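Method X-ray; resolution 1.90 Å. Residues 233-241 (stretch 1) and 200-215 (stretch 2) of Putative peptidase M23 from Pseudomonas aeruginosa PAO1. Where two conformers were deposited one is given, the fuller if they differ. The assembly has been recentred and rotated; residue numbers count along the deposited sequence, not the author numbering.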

# COMPACT_ATOMS: atom_id res chain seq x y z
N ASP A 233 10.29 8.27 -14.33
CA ASP A 233 11.15 7.57 -15.30
C ASP A 233 10.48 6.34 -15.92
O ASP A 233 11.06 5.69 -16.80
CB ASP A 233 12.46 7.13 -14.62
CG ASP A 233 13.32 8.31 -14.22
OD1 ASP A 233 13.14 9.38 -14.80
OD2 ASP A 233 14.18 8.16 -13.33
N VAL A 234 9.28 6.03 -15.44
CA VAL A 234 8.52 4.87 -15.90
C VAL A 234 7.30 5.27 -16.73
O VAL A 234 6.88 6.43 -16.73
CB VAL A 234 8.07 3.98 -14.70
CG1 VAL A 234 9.28 3.27 -14.09
CG2 VAL A 234 7.35 4.83 -13.64
N LYS A 235 6.73 4.29 -17.44
CA LYS A 235 5.55 4.50 -18.27
C LYS A 235 4.34 3.76 -17.70
O LYS A 235 4.50 2.77 -16.98
CB LYS A 235 5.80 4.01 -19.70
CG LYS A 235 6.96 4.71 -20.41
CD LYS A 235 7.05 4.31 -21.87
CE LYS A 235 8.19 5.03 -22.57
NZ LYS A 235 9.51 4.73 -21.95
N LEU A 236 3.15 4.24 -18.03
CA LEU A 236 1.91 3.56 -17.63
C LEU A 236 1.87 2.12 -18.16
O LEU A 236 2.07 1.89 -19.34
CB LEU A 236 0.68 4.33 -18.14
CG LEU A 236 -0.69 3.79 -17.74
CD1 LEU A 236 -0.88 3.85 -16.20
CD2 LEU A 236 -1.80 4.56 -18.47
N GLY A 237 1.61 1.17 -17.27
CA GLY A 237 1.57 -0.24 -17.63
C GLY A 237 2.90 -0.97 -17.51
O GLY A 237 2.95 -2.20 -17.65
N GLN A 238 3.97 -0.23 -17.25
CA GLN A 238 5.32 -0.81 -17.18
C GLN A 238 5.50 -1.73 -15.97
O GLN A 238 5.12 -1.39 -14.85
CB GLN A 238 6.39 0.27 -17.16
CG GLN A 238 7.83 -0.25 -17.21
CD GLN A 238 8.87 0.84 -17.30
OE1 GLN A 238 8.56 1.98 -17.65
NE2 GLN A 238 10.10 0.49 -16.98
N GLN A 239 6.10 -2.89 -16.21
CA GLN A 239 6.39 -3.83 -15.14
C GLN A 239 7.80 -3.59 -14.65
O GLN A 239 8.76 -3.67 -15.42
CB GLN A 239 6.15 -5.27 -15.59
CG GLN A 239 4.71 -5.48 -16.09
CD GLN A 239 4.36 -6.93 -16.42
OE1 GLN A 239 4.78 -7.86 -15.72
NE2 GLN A 239 3.56 -7.13 -17.47
N VAL A 240 7.92 -3.25 -13.37
CA VAL A 240 9.20 -2.85 -12.78
C VAL A 240 9.63 -3.87 -11.73
O VAL A 240 8.79 -4.42 -11.03
CB VAL A 240 9.16 -1.39 -12.20
CG1 VAL A 240 8.86 -0.39 -13.29
CG2 VAL A 240 8.16 -1.24 -11.06
N PRO A 241 10.95 -4.17 -11.65
CA PRO A 241 11.39 -5.06 -10.59
C PRO A 241 11.50 -4.31 -9.25
O PRO A 241 11.55 -3.08 -9.23
CB PRO A 241 12.80 -5.45 -11.04
CG PRO A 241 13.28 -4.24 -11.79
CD PRO A 241 12.06 -3.72 -12.51
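Stretch 2, residues 200-215: KVILIGDYFFNGKTVF

Stretch 2 meets stretch 1 mainly through the beginning of its first strand, K200 to I204. That strand covers 200-207 and starts earlier in the chain. It runs antiparallel to stretch 1, so K200 lies by Q239 and I204 lies back toward V234. After the strand, F208 to N210 take helical backbone angles without the regular bonds, and the chain returns as a second strand that includes T213 to F215. The two strands of stretch 2 are joined by backbone hydrogen bonds, among them I202 N to F215 O at 3.0 Å and F215 N to L203 O at 2.9 Å. From G205 to T213 no residue touches stretch 1. The contact buries 480 Å², both sides summed.

D233 makes no contact. V234 is buried, and its side chain points toward stretch 2. V234 CG2 packs on V201 CG2 at 3.7 Å and on V214 CG2 at 4.1 Å. The V214 contact is the one place where the returning strand reaches stretch 1. The carbonyl side of V234 faces a different residue: V234 O is 3.4 Å from I204 CD1.

K235 points its side chain away, and the contact is left to its backbone. K235 O lies 3.4 Å from V201 CB, and K235 C lies 3.7 Å from I204 CD1. A type II beta turn runs from K235 to Q238. It is closed by the backbone bond from Q238 N to K235 O, at 3.1 Å. The side chain of Q238 is extended, with chi1 and chi2 both t, and reaches across the turn, where Q238 OE1 accepts a hydrogen bond from K235 N at 3.0 Å.

L236 starts away from stretch 2, but the end of its side chain comes nearer. CD1 of L236 rests on the strand backbone, 3.5 Å from I202 C and 3.7 Å from L203 N. The backbone N of L236 is 3.6 Å from I204 CD1, so that methyl lies along the backbone from V234 to L236.

G237 has phi 90° and psi -8°. At these angles a CB would be jammed against the carbonyl O of the residue before, which by itself calls for glycine. G237 N donates to V201 O at 2.7 Å. G237 O lies 3.5 Å from K200 CG.

Q238 supplies the second backbone bond. V201 N donates to Q238 O at 2.9 Å, with a nearly straight angle of 168°. V201 is thus held through both its N and its O. The same Q238 O receives a CA-H...O contact from K200 CA at 3.3 Å.

Q239 forms an antiparallel, non-hydrogen-bonded bridge with K200, with CA to CA 4.4 Å. Their side chains lie on the same face of the sheet, and Q239 NE2 is 4.0 Å from K200 CE. V240 is buried and adds a looser apolar contact, V240 CG1 to V201 CG2 at 4.4 Å. P241 is out of reach.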

# COMPACT_ATOMS: atom_id res chain seq x y z
N LYS A 200 3.42 -3.34 -11.31
CA LYS A 200 3.06 -2.68 -12.55
C LYS A 200 2.63 -1.24 -12.24
O LYS A 200 1.89 -1.00 -11.28
CB LYS A 200 1.93 -3.46 -13.24
CG LYS A 200 1.49 -2.90 -14.59
CD LYS A 200 0.32 -3.68 -15.18
CE LYS A 200 0.73 -5.09 -15.58
NZ LYS A 200 -0.18 -5.67 -16.59
N VAL A 201 3.12 -0.29 -13.05
CA VAL A 201 2.70 1.11 -12.95
C VAL A 201 1.25 1.21 -13.45
O VAL A 201 0.98 0.99 -14.62
CB VAL A 201 3.64 2.05 -13.75
CG1 VAL A 201 3.22 3.51 -13.58
CG2 VAL A 201 5.10 1.86 -13.31
N ILE A 202 0.33 1.49 -12.53
CA ILE A 202 -1.10 1.52 -12.86
C ILE A 202 -1.67 2.94 -12.90
O ILE A 202 -2.83 3.14 -13.31
CB ILE A 202 -1.94 0.63 -11.91
CG1 ILE A 202 -1.75 1.05 -10.45
CG2 ILE A 202 -1.60 -0.84 -12.15
CD1 ILE A 202 -2.87 0.58 -9.48
N LEU A 203 -0.86 3.92 -12.51
CA LEU A 203 -1.29 5.34 -12.57
C LEU A 203 -0.12 6.32 -12.54
O LEU A 203 0.81 6.18 -11.75
CB LEU A 203 -2.30 5.68 -11.46
CG LEU A 203 -2.99 7.06 -11.48
CD1 LEU A 203 -3.66 7.33 -12.82
CD2 LEU A 203 -4.00 7.21 -10.37
N ILE A 204 -0.17 7.29 -13.45
CA ILE A 204 0.78 8.39 -13.50
C ILE A 204 -0.07 9.65 -13.65
O ILE A 204 -0.96 9.71 -14.49
CB ILE A 204 1.78 8.25 -14.68
CG1 ILE A 204 2.78 7.13 -14.40
CG2 ILE A 204 2.55 9.56 -14.94
CD1 ILE A 204 3.67 6.78 -15.60
N GLY A 205 0.17 10.63 -12.80
CA GLY A 205 -0.54 11.89 -12.92
C GLY A 205 0.33 13.06 -12.57
O GLY A 205 1.42 12.91 -12.02
N ASP A 206 -0.15 14.24 -12.93
CA ASP A 206 0.44 15.49 -12.48
C ASP A 206 -0.72 16.26 -11.88
O ASP A 206 -1.47 16.94 -12.58
CB ASP A 206 1.12 16.26 -13.61
CG ASP A 206 2.16 17.26 -13.11
OD1 ASP A 206 2.01 17.81 -11.99
OD2 ASP A 206 3.14 17.52 -13.84
N TYR A 207 -0.85 16.12 -10.57
CA TYR A 207 -2.05 16.54 -9.87
C TYR A 207 -1.89 17.85 -9.14
O TYR A 207 -0.78 18.24 -8.80
CB TYR A 207 -2.48 15.45 -8.88
CG TYR A 207 -2.77 14.11 -9.53
CD1 TYR A 207 -3.48 14.02 -10.73
CD2 TYR A 207 -2.34 12.92 -8.94
CE1 TYR A 207 -3.76 12.80 -11.32
CE2 TYR A 207 -2.60 11.70 -9.53
CZ TYR A 207 -3.32 11.64 -10.71
OH TYR A 207 -3.58 10.42 -11.29
N PHE A 208 -3.01 18.53 -8.92
CA PHE A 208 -3.02 19.84 -8.26
C PHE A 208 -2.37 19.81 -6.87
O PHE A 208 -1.52 20.65 -6.57
CB PHE A 208 -4.46 20.38 -8.16
CG PHE A 208 -4.53 21.77 -7.59
CD1 PHE A 208 -4.41 22.88 -8.41
CD2 PHE A 208 -4.70 21.97 -6.21
CE1 PHE A 208 -4.47 24.17 -7.89
CE2 PHE A 208 -4.75 23.25 -5.67
CZ PHE A 208 -4.64 24.36 -6.51
N PHE A 209 -2.76 18.86 -6.03
CA PHE A 209 -2.22 18.75 -4.67
C PHE A 209 -0.96 17.89 -4.60
O PHE A 209 0.06 18.31 -4.03
CB PHE A 209 -3.28 18.20 -3.70
CG PHE A 209 -4.46 19.12 -3.52
CD1 PHE A 209 -4.32 20.31 -2.80
CD2 PHE A 209 -5.70 18.80 -4.05
CE1 PHE A 209 -5.41 21.17 -2.63
CE2 PHE A 209 -6.80 19.65 -3.88
CZ PHE A 209 -6.65 20.84 -3.17
N ASN A 210 -1.03 16.69 -5.18
CA ASN A 210 0.03 15.69 -5.06
C ASN A 210 1.19 15.84 -6.03
O ASN A 210 2.20 15.16 -5.87
CB ASN A 210 -0.57 14.28 -5.17
CG ASN A 210 -1.37 13.87 -3.93
OD1 ASN A 210 -1.21 14.47 -2.86
ND2 ASN A 210 -2.21 12.85 -4.07
N GLY A 211 1.06 16.71 -7.03
CA GLY A 211 2.10 16.87 -8.05
C GLY A 211 2.32 15.61 -8.87
O GLY A 211 1.38 14.83 -9.10
N LYS A 212 3.56 15.40 -9.31
CA LYS A 212 3.88 14.21 -10.11
C LYS A 212 3.75 12.97 -9.24
O LYS A 212 4.43 12.83 -8.22
CB LYS A 212 5.26 14.29 -10.77
CG LYS A 212 5.43 15.47 -11.74
CD LYS A 212 6.67 15.32 -12.58
CE LYS A 212 7.11 16.67 -13.15
NZ LYS A 212 6.02 17.38 -13.86
N THR A 213 2.83 12.10 -9.63
CA THR A 213 2.39 11.01 -8.78
C THR A 213 2.48 9.73 -9.58
O THR A 213 2.12 9.73 -10.75
CB THR A 213 0.93 11.23 -8.31
OG1 THR A 213 0.85 12.48 -7.61
CG2 THR A 213 0.44 10.11 -7.37
N VAL A 214 2.99 8.68 -8.95
CA VAL A 214 3.06 7.36 -9.56
C VAL A 214 2.53 6.27 -8.61
O VAL A 214 2.86 6.26 -7.44
CB VAL A 214 4.50 7.04 -10.10
CG1 VAL A 214 5.58 7.14 -9.00
CG2 VAL A 214 4.55 5.68 -10.81
N PHE A 215 1.67 5.40 -9.13
CA PHE A 215 1.15 4.25 -8.38
C PHE A 215 1.74 2.96 -8.96
O PHE A 215 1.67 2.73 -10.17
CB PHE A 215 -0.37 4.13 -8.53
CG PHE A 215 -1.17 5.14 -7.74
CD1 PHE A 215 -2.06 4.71 -6.77
CD2 PHE A 215 -1.11 6.50 -8.03
CE1 PHE A 215 -2.85 5.61 -6.08
CE2 PHE A 215 -1.89 7.41 -7.32
CZ PHE A 215 -2.75 6.96 -6.35